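Local coordinates for glycosyltransferase (Rickettsia africae, PDB 7MI0), which probably transfers a sugar from an activated donor to an acceptor, as a GT-B fold glycosyltransferase of the GT4 type, at residues A[74-79]-A[91-96]; A[180-185]-A[379-384]; A[319-324]-A[337-342]. All coordinates share one frame; numbering follows the deposited sequence.

Contact 1: A[74-79]-A[91-96]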
loop_
_atom_site.group_PDB
_atom_site.type_symbol
_atom_site.label_atom_id
_atom_site.label_comp_id
_atom_site.label_asym_id
_atom_site.label_seq_id
_atom_site.Cartn_x
_atom_site.Cartn_y
_atom_site.Cartn_z
ATOM N N ILE A 74 7.599 -20.789 7.396
ATOM C CA ILE A 74 7.334 -21.540 8.617
ATOM C C ILE A 74 5.987 -21.086 9.157
ATOM O O ILE A 74 5.833 -19.922 9.549
ATOM C CB ILE A 74 8.434 -21.329 9.667
ATOM C CG1 ILE A 74 9.745 -21.955 9.195
ATOM C CG2 ILE A 74 8.004 -21.896 11.010
ATOM C CD1 ILE A 74 10.937 -21.551 10.020
ATOM N N GLU A 75 5.013 -21.991 9.169
ATOM C CA GLU A 75 3.727 -21.665 9.765
ATOM C C GLU A 75 3.853 -21.640 11.285
ATOM O O GLU A 75 4.669 -22.349 11.875
ATOM C CB GLU A 75 2.661 -22.667 9.323
ATOM N N MET A 76 3.046 -20.787 11.914
ATOM C CA MET A 76 3.077 -20.578 13.355
ATOM C C MET A 76 1.873 -19.730 13.731
ATOM O O MET A 76 1.498 -18.824 12.988
ATOM C CB MET A 76 4.379 -19.894 13.789
ATOM C CG MET A 76 4.534 -19.715 15.288
ATOM S SD MET A 76 6.104 -18.935 15.741
ATOM C CE MET A 76 7.273 -20.145 15.124
ATOM N N ASN A 77 1.271 -20.031 14.876
ATOM C CA ASN A 77 0.004 -19.424 15.277
ATOM C C ASN A 77 0.263 -18.381 16.355
ATOM O O ASN A 77 0.627 -18.725 17.484
ATOM C CB ASN A 77 -0.971 -20.493 15.766
ATOM C CG ASN A 77 -1.354 -21.470 14.670
ATOM O OD1 ASN A 77 -1.464 -21.096 13.499
ATOM N ND2 ASN A 77 -1.554 -22.732 15.043
ATOM N N SER A 78 0.062 -17.111 16.008
ATOM C CA SER A 78 0.269 -16.019 16.948
ATOM C C SER A 78 -0.929 -15.881 17.878
ATOM O O SER A 78 -2.078 -16.069 17.468
ATOM C CB SER A 78 0.493 -14.705 16.199
ATOM O OG SER A 78 -0.703 -14.270 15.571
ATOM N N ASN A 79 -0.654 -15.550 19.140
ATOM C CA ASN A 79 -1.714 -15.309 20.112
ATOM C C ASN A 79 -1.227 -14.349 21.190
ATOM O O ASN A 79 -0.703 -14.776 22.224
ATOM C CB ASN A 79 -2.189 -16.618 20.744
ATOM C CG ASN A 79 -3.356 -16.412 21.693
ATOM O OD1 ASN A 79 -4.197 -15.547 21.471
ATOM N ND2 ASN A 79 -3.401 -17.198 22.766
ATOM N N LYS A 91 10.329 -18.953 22.237
ATOM C CA LYS A 91 11.295 -20.046 22.222
ATOM C C LYS A 91 11.405 -20.658 20.832
ATOM O O LYS A 91 12.516 -20.910 20.346
ATOM C CB LYS A 91 10.912 -21.110 23.253
ATOM N N LEU A 92 10.269 -20.895 20.170
ATOM C CA LEU A 92 10.297 -21.485 18.834
ATOM C C LEU A 92 11.070 -20.599 17.861
ATOM O O LEU A 92 11.932 -21.081 17.116
ATOM C CB LEU A 92 8.871 -21.723 18.331
ATOM C CG LEU A 92 7.971 -22.662 19.137
ATOM C CD1 LEU A 92 6.527 -22.524 18.686
ATOM C CD2 LEU A 92 8.428 -24.098 19.001
ATOM N N ILE A 93 10.780 -19.295 17.865
ATOM C CA ILE A 93 11.490 -18.369 16.987
ATOM C C ILE A 93 12.979 -18.381 17.300
ATOM O O ILE A 93 13.823 -18.452 16.399
ATOM C CB ILE A 93 10.901 -16.954 17.114
ATOM C CG1 ILE A 93 9.395 -16.969 16.843
ATOM C CG2 ILE A 93 11.608 -15.994 16.166
ATOM C CD1 ILE A 93 8.717 -15.646 17.105
ATOM N N ALA A 94 13.321 -18.311 18.588
ATOM C CA ALA A 94 14.723 -18.333 18.990
ATOM C C ALA A 94 15.430 -19.581 18.476
ATOM O O ALA A 94 16.584 -19.512 18.035
ATOM C CB ALA A 94 14.833 -18.244 20.511
ATOM N N GLU A 95 14.757 -20.732 18.521
ATOM C CA GLU A 95 15.372 -21.942 17.989
ATOM C C GLU A 95 15.505 -21.870 16.473
ATOM O O GLU A 95 16.496 -22.349 15.909
ATOM C CB GLU A 95 14.572 -23.167 18.418
ATOM C CG GLU A 95 14.734 -23.500 19.897
ATOM C CD GLU A 95 16.196 -23.596 20.325
ATOM O OE1 GLU A 95 16.989 -24.271 19.628
ATOM O OE2 GLU A 95 16.554 -22.988 21.358
ATOM N N ILE A 96 14.523 -21.267 15.798
ATOM C CA ILE A 96 14.662 -20.994 14.370
ATOM C C ILE A 96 15.861 -20.086 14.122
ATOM O O ILE A 96 16.664 -20.328 13.212
ATOM C CB ILE A 96 13.364 -20.382 13.809
ATOM C CG1 ILE A 96 12.283 -21.453 13.645
ATOM C CG2 ILE A 96 13.625 -19.679 12.488
ATOM C CD1 ILE A 96 10.876 -20.887 13.556
#
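I74 and M76 reach from the end of strand 72-75 and the residues after it toward one side of helix 83-100. I74 meets I96 tip to tip. Their CD1 methyls come within 3.6 Å, and CG2 of I74 also touches I96 CD1. In both isoleucines CG1 is anti to the carbonyl carbon and the chain then runs on extended, which carries each CD1 methyl out to its partner. M76 works differently. Its CG is anti to the backbone N (chi1 -176°) and the chain stays extended as far as the sulphur. It then bends at chi3 (-62°), so CE turns toward L92 and I96 while SD lies nearest I93. CE lies 3.9 Å from L92 CB, where the two side chains cross obliquely. It also approaches I96 CD1 tip to tip at 4.0 Å. SD sits 4.0 Å from CG1 of I93, whose side chain crosses that of M76 at about a right angle. I56 of strand 52-57 and L24 of strand 22-26 continue the apolar layer. I93 also packs on A119 of helix 114-122. This is helix-on-sheet packing at an edge strand of the parallel N-terminal sheet. These five side chains meet through carbon and sulphur alone, so dispersion and apolar burial hold them together. A hydrogen bond from N89 ND2 to N77 O ties the following loop to the same helix.

Contact 2: A[180-185]-A[379-384]; sequences IERGVN and NLMLRK
M381 is the centre of this contact. Its chain turns at chi3 (73°) and its sulphur lies between the G183 amide and the R182 guanidinium. G183 N gives SD a weak hydrogen bond at 3.5 Å. SD also sits over one face of the guanidinium, offset toward its rim, with NH1 of R182 at 3.5 Å. The CG of M381 rests against the backbone O of E181. CG2 of I180 touches both M381 CG and K384 CB, the latter at 3.7 Å. The I180 and K384 side chains run antiparallel alongside each other.

K384 is extended beyond CG, which takes its NZ out to E181. The salt bridge from NZ to E181 OE1 measures 3.0 Å, and the hydrogen bond within it is weak. E181 bends at chi2 (88°) to bring its carboxylate there. A water donates to E181 O at 3.0 Å and accepts a weak bond from K384 NZ, so lysine and loop are joined twice.

R182 itself is positioned by its own loop. Its NH2 bonds to I180 O at 2.7 Å, in the guanidinium plane, and this helps fix the face that M381 meets. R182 also packs on H132 and F302. Backbone bonds tie I180 to A157 and V184 to F376 and L378. The loop after strand 177-179 is thus joined to the C-terminal helix 378-393. E181 probably offsets the charge of K384 near the partly exposed edge of the contact, while the polarisable M381 sulphur lies against the R182 cation inside.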
loop_
_atom_site.group_PDB
_atom_site.type_symbol
_atom_site.label_atom_id
_atom_site.label_comp_id
_atom_site.label_asym_id
_atom_site.label_seq_id
_atom_site.Cartn_x
_atom_site.Cartn_y
_atom_site.Cartn_z
ATOM N N ILE A 180 10.916 4.569 4.525
ATOM C CA ILE A 180 11.094 3.810 3.285
ATOM C C ILE A 180 9.747 3.850 2.564
ATOM O O ILE A 180 8.886 2.993 2.785
ATOM C CB ILE A 180 11.541 2.366 3.532
ATOM C CG1 ILE A 180 12.792 2.335 4.405
ATOM C CG2 ILE A 180 11.784 1.645 2.217
ATOM C CD1 ILE A 180 13.296 0.938 4.677
ATOM N N GLU A 181 9.560 4.846 1.696
ATOM C CA GLU A 181 8.284 5.000 1.007
ATOM C C GLU A 181 7.938 3.745 0.213
ATOM O O GLU A 181 8.802 2.949 -0.162
ATOM C CB GLU A 181 8.306 6.199 0.055
ATOM C CG GLU A 181 8.480 7.556 0.707
ATOM C CD GLU A 181 9.938 7.932 0.883
ATOM O OE1 GLU A 181 10.781 7.015 1.038
ATOM O OE2 GLU A 181 10.240 9.147 0.859
ATOM N N ARG A 182 6.649 3.580 -0.045
ATOM C CA ARG A 182 6.179 2.429 -0.793
ATOM C C ARG A 182 6.496 2.592 -2.273
ATOM O O ARG A 182 6.437 3.695 -2.824
ATOM C CB ARG A 182 4.678 2.251 -0.584
ATOM C CG ARG A 182 4.301 2.002 0.863
ATOM C CD ARG A 182 4.954 0.737 1.372
ATOM N NE ARG A 182 6.216 0.992 2.054
ATOM C CZ ARG A 182 7.021 0.042 2.514
ATOM N NH1 ARG A 182 6.745 -1.241 2.341
ATOM N NH2 ARG A 182 8.130 0.390 3.167
ATOM N N GLY A 183 6.833 1.483 -2.922
ATOM C CA GLY A 183 7.229 1.490 -4.315
ATOM C C GLY A 183 6.225 0.781 -5.200
ATOM O O GLY A 183 5.506 -0.112 -4.755
ATOM N N VAL A 184 6.187 1.188 -6.463
ATOM C CA VAL A 184 5.359 0.559 -7.484
ATOM C C VAL A 184 6.280 -0.097 -8.502
ATOM O O VAL A 184 7.290 0.489 -8.909
ATOM C CB VAL A 184 4.416 1.580 -8.154
ATOM C CG1 VAL A 184 3.912 1.064 -9.487
ATOM C CG2 VAL A 184 3.250 1.851 -7.250
ATOM N N ASN A 185 5.945 -1.323 -8.894
ATOM C CA ASN A 185 6.722 -2.060 -9.886
ATOM C C ASN A 185 6.574 -1.366 -11.232
ATOM O O ASN A 185 5.593 -1.575 -11.946
ATOM C CB ASN A 185 6.246 -3.505 -9.956
ATOM C CG ASN A 185 7.167 -4.382 -10.771
ATOM O OD1 ASN A 185 7.838 -3.918 -11.690
ATOM N ND2 ASN A 185 7.213 -5.666 -10.430
ATOM N N ASN A 379 11.882 -0.782 -7.038
ATOM C CA ASN A 379 13.325 -0.986 -7.041
ATOM C C ASN A 379 14.010 -0.201 -5.923
ATOM O O ASN A 379 14.873 -0.737 -5.220
ATOM C CB ASN A 379 13.887 -0.590 -8.403
ATOM C CG ASN A 379 15.050 -1.447 -8.815
ATOM O OD1 ASN A 379 16.172 -1.262 -8.336
ATOM N ND2 ASN A 379 14.793 -2.405 -9.704
ATOM N N LEU A 380 13.636 1.068 -5.738
ATOM C CA LEU A 380 14.247 1.881 -4.689
ATOM C C LEU A 380 13.764 1.467 -3.303
ATOM O O LEU A 380 14.531 1.529 -2.333
ATOM C CB LEU A 380 13.956 3.360 -4.947
ATOM C CG LEU A 380 14.412 4.442 -3.968
ATOM C CD1 LEU A 380 15.922 4.541 -3.881
ATOM C CD2 LEU A 380 13.822 5.783 -4.373
ATOM N N MET A 381 12.504 1.041 -3.188
ATOM C CA MET A 381 12.014 0.517 -1.918
ATOM C C MET A 381 12.842 -0.681 -1.478
ATOM O O MET A 381 13.292 -0.753 -0.329
ATOM C CB MET A 381 10.537 0.133 -2.045
ATOM C CG MET A 381 9.802 -0.003 -0.716
ATOM S SD MET A 381 8.271 -0.954 -0.843
ATOM C CE MET A 381 8.962 -2.601 -1.032
ATOM N N LEU A 382 13.054 -1.632 -2.389
ATOM C CA LEU A 382 13.810 -2.834 -2.051
ATOM C C LEU A 382 15.232 -2.492 -1.623
ATOM O O LEU A 382 15.754 -3.067 -0.656
ATOM C CB LEU A 382 13.816 -3.798 -3.239
ATOM C CG LEU A 382 12.457 -4.337 -3.689
ATOM C CD1 LEU A 382 12.625 -5.373 -4.782
ATOM C CD2 LEU A 382 11.690 -4.914 -2.510
ATOM N N ARG A 383 15.867 -1.538 -2.316
ATOM C CA ARG A 383 17.246 -1.174 -1.998
ATOM C C ARG A 383 17.334 -0.430 -0.669
ATOM O O ARG A 383 18.288 -0.627 0.092
ATOM C CB ARG A 383 17.843 -0.344 -3.139
ATOM C CG ARG A 383 18.011 -1.144 -4.433
ATOM C CD ARG A 383 18.269 -0.270 -5.649
ATOM N NE ARG A 383 19.540 -0.593 -6.290
ATOM C CZ ARG A 383 20.636 0.154 -6.213
ATOM N NH1 ARG A 383 20.645 1.309 -5.560
ATOM N NH2 ARG A 383 21.747 -0.262 -6.813
ATOM N N LYS A 384 16.351 0.419 -0.361
ATOM C CA LYS A 384 16.346 1.058 0.947
ATOM C C LYS A 384 16.199 0.034 2.066
ATOM O O LYS A 384 16.736 0.233 3.162
ATOM C CB LYS A 384 15.234 2.098 1.025
ATOM C CG LYS A 384 15.460 3.319 0.160
ATOM C CD LYS A 384 14.367 4.335 0.402
ATOM C CE LYS A 384 14.503 5.546 -0.488
ATOM N NZ LYS A 384 13.283 6.387 -0.410
HETATM O O HOH W 1 11.211 4.079 -1.483
#

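Contact 3: A[319-324]-A[337-342]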
loop_
_atom_site.group_PDB
_atom_site.type_symbol
_atom_site.label_atom_id
_atom_site.label_comp_id
_atom_site.label_asym_id
_atom_site.label_seq_id
_atom_site.Cartn_x
_atom_site.Cartn_y
_atom_site.Cartn_z
ATOM N N THR A 319 -7.539 12.639 -2.356
ATOM C CA THR A 319 -7.911 13.453 -1.207
ATOM C C THR A 319 -6.679 13.789 -0.383
ATOM O O THR A 319 -5.807 12.944 -0.164
ATOM C CB THR A 319 -8.933 12.731 -0.334
ATOM O OG1 THR A 319 -8.548 11.359 -0.178
ATOM C CG2 THR A 319 -10.303 12.800 -0.962
ATOM N N ASN A 320 -6.611 15.037 0.072
ATOM C CA ASN A 320 -5.451 15.538 0.804
ATOM C C ASN A 320 -5.556 15.082 2.255
ATOM O O ASN A 320 -5.939 15.829 3.157
ATOM C CB ASN A 320 -5.367 17.053 0.692
ATOM C CG ASN A 320 -4.199 17.622 1.455
ATOM O OD1 ASN A 320 -3.307 16.885 1.882
ATOM N ND2 ASN A 320 -4.192 18.938 1.635
ATOM N N ILE A 321 -5.194 13.823 2.482
ATOM C CA ILE A 321 -5.387 13.220 3.795
ATOM C C ILE A 321 -4.487 11.999 3.945
ATOM O O ILE A 321 -4.394 11.160 3.041
ATOM C CB ILE A 321 -6.874 12.871 4.010
ATOM C CG1 ILE A 321 -7.109 12.330 5.412
ATOM C CG2 ILE A 321 -7.365 11.872 2.967
ATOM C CD1 ILE A 321 -8.543 11.929 5.647
ATOM N N GLY A 322 -3.804 11.902 5.082
ATOM C CA GLY A 322 -2.900 10.793 5.285
ATOM C C GLY A 322 -1.732 10.854 4.321
ATOM O O GLY A 322 -1.333 11.919 3.838
ATOM N N GLY A 323 -1.178 9.686 4.026
ATOM C CA GLY A 323 -0.095 9.624 3.072
ATOM C C GLY A 323 -0.516 9.557 1.625
ATOM O O GLY A 323 0.336 9.376 0.752
ATOM N N ALA A 324 -1.815 9.710 1.348
ATOM C CA ALA A 324 -2.339 9.517 -0.002
ATOM C C ALA A 324 -1.895 10.618 -0.961
ATOM O O ALA A 324 -1.794 10.380 -2.171
ATOM C CB ALA A 324 -3.867 9.434 0.035
ATOM N N VAL A 337 -7.438 17.226 -3.513
ATOM C CA VAL A 337 -8.766 17.743 -3.199
ATOM C C VAL A 337 -9.000 17.592 -1.699
ATOM O O VAL A 337 -8.414 16.724 -1.047
ATOM C CB VAL A 337 -9.888 17.035 -3.998
ATOM C CG1 VAL A 337 -11.139 17.878 -4.006
ATOM C CG2 VAL A 337 -9.472 16.809 -5.410
ATOM N N GLU A 338 -9.846 18.462 -1.150
ATOM C CA GLU A 338 -10.256 18.318 0.239
ATOM C C GLU A 338 -11.105 17.059 0.409
ATOM O O GLU A 338 -11.977 16.773 -0.423
ATOM C CB GLU A 338 -11.053 19.533 0.705
ATOM C CG GLU A 338 -10.227 20.656 1.291
ATOM C CD GLU A 338 -11.096 21.810 1.767
ATOM O OE1 GLU A 338 -12.324 21.611 1.935
ATOM O OE2 GLU A 338 -10.556 22.918 1.969
ATOM N N PRO A 339 -10.890 16.300 1.480
ATOM C CA PRO A 339 -11.675 15.082 1.687
ATOM C C PRO A 339 -13.103 15.413 2.078
ATOM O O PRO A 339 -13.374 16.418 2.741
ATOM C CB PRO A 339 -10.942 14.377 2.835
ATOM C CG PRO A 339 -9.665 15.166 3.057
ATOM C CD PRO A 339 -9.952 16.543 2.584
ATOM N N ASN A 340 -14.023 14.542 1.660
ATOM C CA ASN A 340 -15.437 14.666 2.014
ATOM C C ASN A 340 -15.992 16.016 1.562
ATOM O O ASN A 340 -16.616 16.752 2.331
ATOM C CB ASN A 340 -15.644 14.459 3.519
ATOM C CG ASN A 340 -16.975 13.813 3.844
ATOM O OD1 ASN A 340 -17.852 13.710 2.988
ATOM N ND2 ASN A 340 -17.136 13.376 5.089
ATOM N N ASN A 341 -15.745 16.345 0.293
ATOM C CA ASN A 341 -16.175 17.614 -0.299
ATOM C C ASN A 341 -16.532 17.309 -1.750
ATOM O O ASN A 341 -15.646 17.218 -2.606
ATOM C CB ASN A 341 -15.083 18.674 -0.193
ATOM C CG ASN A 341 -15.568 20.068 -0.573
ATOM O OD1 ASN A 341 -16.452 20.229 -1.417
ATOM N ND2 ASN A 341 -14.978 21.086 0.052
ATOM N N ALA A 342 -17.829 17.139 -2.018
ATOM C CA ALA A 342 -18.257 16.688 -3.339
ATOM C C ALA A 342 -18.061 17.774 -4.393
ATOM O O ALA A 342 -17.607 17.487 -5.510
ATOM C CB ALA A 342 -19.714 16.234 -3.295
#
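N320 is the centre of an inverse gamma turn just where strand 315-319 ends, and its backbone N still makes a bond across to the neighbouring strand. N320 N donates to V337 O at 2.7 Å, close to end-on to the carbonyl, with an angle of 156° at the hydrogen. The same oxygen receives a CA-H...O contact from T319, whose CA is 3.3 Å away. T319 and V337 form a parallel bridge, and their side chains lie on the same face of the sheet. The gamma turn closes with a weak bond from I321 N to T319 O.

P339 then packs against both ends of this turn. Its CG lies 3.7 Å from I321 CB and also touches I321 CG2, the two side chains crossing obliquely. T319 CG2, anti to the carbonyl carbon, reaches CA of P339 at 3.8 Å. OG1 of T319 stands between the backbone N and the carbonyl carbon and bonds to S296 O. I321 also packs on P299.

Beyond these contacts I321 to A324 form a type II' turn, with G322 at positive phi. In segment 337-342, N341 is the N-cap of helix 342-355, its OD1 bonded to A344 N. Its ND2 reaches E338 OE1 from above the carboxylate plane. The pairing belongs to the C-terminal ends of two adjacent parallel strands in the Rossmann-like C-terminal domain of a GT-B fold.

In the fold
From the N terminus, contact 1 closes first. It joins strand 72-75 to helix 83-100, just after it in the chain, at one edge of the N-terminal sheet. Contact 2 opens later, at residues 180-185 after the last strand of that sheet, and closes only at helix 378-393. Contact 3 is nested inside this long loop. It pairs strand 315-319 with edge strand 335-337 in the C-terminal domain. Contacts 1 and 3 lie on opposite sides of the chain's centre, their centres 41 Å apart. Contact 2 brings the C-terminal helix back to the loop leaving the N-terminal sheet, as in GT-B folds.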